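Local coordinates for probable n-acetylneuraminic acid outer membrane channel protein NANC (Escherichia coli, PDB 2WJR) that forms a monomeric, weakly anion-selective beta-barrel channel in the outer membrane that lets the sialic acid N-acetylneuraminic acid enter the bacterium, at residues D108-A111 with Y112-D116. The protein carries 1 engineered substitution. Residues are numbered along the deposited sequence; the frame is centred on the assembly and turned at random.
Sequences DWKA and YRQQD. With PO4 (phosphate ion), chain D.
At the extracellular rim of the porin barrel, where strand 99-110 runs out into the loop that carries the short strand 114-115, Lys110 lies over Tyr112 and reaches on to Gln114. The contact is local, made as the chain leaves the barrel wall. CB of Lys110 sits over one face of the tyrosine ring in a CH-pi contact, 4.2 Å from the ring centroid and somewhat off-centre. From there the lysine chain is fully extended and crosses the ring at a slant, bringing CG to 3.8 Å from Tyr112 CZ and CE to 3.4 Å from Tyr112 OH. With chi1 at 53°, Tyr112 CG is tucked between its own N and C, a turn that leaves the ring facing back toward Lys110. Beyond the ring, Lys110 NZ donates to Gln114 OE1 over 2.8 Å, in the carbonyl plane and on a lone pair, with a C=O...N angle of 132°. The glutamine amide also puts NE2 at the edge of the tyrosine ring, in its plane. Asp124 forms a salt bridge with the same ammonium, as does the sulfonate of a bound buffer molecule. With an alanine here, CB could still sit over the ring, but losing the methylenes and ammonium would probably uncouple Tyr112 from Gln114, leave OE1 without this donor and take a salt-bridge partner from Asp124. Arg113 turns away from this group: its NE donates a nearly straight hydrogen bond (N-H...O 164°) to O4 of a phosphate ion, 2.9 Å away at the guanidinium edge, and Arg123 NE is a second donor to the ion. Lys110 thus spends its methylenes on the aromatic face and its charge beyond it, while the phosphate, probably from the crystallisation liquor, meets basic side chains at a separate point of the loop.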
# COMPACT_ATOMS: atom_id res chain seq x y z
N ASP A 108 -1.03 9.87 -7.94
CA ASP A 108 -2.17 9.09 -8.35
C ASP A 108 -3.13 9.98 -9.14
O ASP A 108 -3.72 10.94 -8.59
CB ASP A 108 -2.87 8.51 -7.13
CG ASP A 108 -2.17 7.28 -6.58
OD1 ASP A 108 -1.35 6.66 -7.30
OD2 ASP A 108 -2.45 6.92 -5.42
N TRP A 109 -3.23 9.69 -10.42
CA TRP A 109 -3.99 10.49 -11.37
C TRP A 109 -5.17 9.63 -11.83
O TRP A 109 -4.97 8.52 -12.32
CB TRP A 109 -3.10 10.90 -12.54
CG TRP A 109 -3.79 11.76 -13.55
CD1 TRP A 109 -3.91 13.12 -13.53
CD2 TRP A 109 -4.48 11.32 -14.74
NE1 TRP A 109 -4.61 13.55 -14.63
CE2 TRP A 109 -4.97 12.47 -15.39
CE3 TRP A 109 -4.70 10.06 -15.32
CZ2 TRP A 109 -5.68 12.41 -16.59
CZ3 TRP A 109 -5.42 10.00 -16.52
CH2 TRP A 109 -5.90 11.17 -17.14
N LYS A 110 -6.39 10.13 -11.65
CA LYS A 110 -7.58 9.38 -12.06
C LYS A 110 -7.95 9.68 -13.51
O LYS A 110 -8.05 10.84 -13.91
CB LYS A 110 -8.77 9.69 -11.16
CG LYS A 110 -8.73 8.98 -9.85
CD LYS A 110 -9.85 9.43 -8.94
CE LYS A 110 -9.81 8.71 -7.61
NZ LYS A 110 -10.93 9.11 -6.70
N ALA A 111 -8.14 8.61 -14.28
CA ALA A 111 -8.50 8.72 -15.69
C ALA A 111 -10.00 8.97 -15.86
O ALA A 111 -10.51 8.95 -16.98
CB ALA A 111 -8.10 7.44 -16.43
N TYR A 112 -10.69 9.22 -14.77
CA TYR A 112 -12.12 9.48 -14.78
C TYR A 112 -12.42 10.66 -13.87
O TYR A 112 -11.71 10.89 -12.88
CB TYR A 112 -12.90 8.26 -14.33
CG TYR A 112 -12.47 7.69 -12.99
CD1 TYR A 112 -11.35 6.86 -12.88
CD2 TYR A 112 -13.19 7.97 -11.84
CE1 TYR A 112 -10.97 6.33 -11.64
CE2 TYR A 112 -12.81 7.46 -10.61
CZ TYR A 112 -11.71 6.64 -10.52
OH TYR A 112 -11.38 6.15 -9.29
N ARG A 113 -13.45 11.41 -14.22
CA ARG A 113 -13.83 12.62 -13.49
C ARG A 113 -14.96 12.35 -12.50
O ARG A 113 -15.79 11.47 -12.71
CB ARG A 113 -14.18 13.73 -14.47
CG ARG A 113 -13.02 14.10 -15.36
CD ARG A 113 -13.39 15.02 -16.48
NE ARG A 113 -13.62 16.39 -16.04
CZ ARG A 113 -14.72 17.12 -16.29
NH1 ARG A 113 -15.74 16.62 -16.98
NH2 ARG A 113 -14.79 18.36 -15.84
N GLN A 114 -14.93 13.05 -11.38
CA GLN A 114 -15.87 12.81 -10.30
C GLN A 114 -16.32 14.14 -9.73
O GLN A 114 -15.56 15.12 -9.74
CB GLN A 114 -15.27 11.98 -9.16
CG GLN A 114 -15.01 10.52 -9.48
CD GLN A 114 -14.17 9.82 -8.44
OE1 GLN A 114 -13.02 10.22 -8.19
NE2 GLN A 114 -14.72 8.79 -7.84
N GLN A 115 -17.53 14.14 -9.19
CA GLN A 115 -18.07 15.34 -8.56
C GLN A 115 -17.22 15.74 -7.34
O GLN A 115 -17.02 14.96 -6.40
CB GLN A 115 -19.53 15.15 -8.15
CG GLN A 115 -20.13 16.46 -7.66
CD GLN A 115 -21.52 16.33 -7.06
OE1 GLN A 115 -22.37 17.20 -7.28
NE2 GLN A 115 -21.74 15.30 -6.25
N ASP A 116 -16.75 16.99 -7.36
CA ASP A 116 -15.99 17.54 -6.24
C ASP A 116 -16.87 18.16 -5.16
O ASP A 116 -18.11 18.12 -5.24
CB ASP A 116 -14.87 18.47 -6.73
CG ASP A 116 -15.33 19.86 -7.13
OD1 ASP A 116 -16.50 20.28 -6.87
OD2 ASP A 116 -14.47 20.55 -7.72
P PO4 D . -9.88 18.14 -14.85
O1 PO4 D . -9.76 19.26 -15.86
O2 PO4 D . -8.84 17.10 -15.21
O3 PO4 D . -9.61 18.68 -13.45
O4 PO4 D . -11.28 17.57 -14.91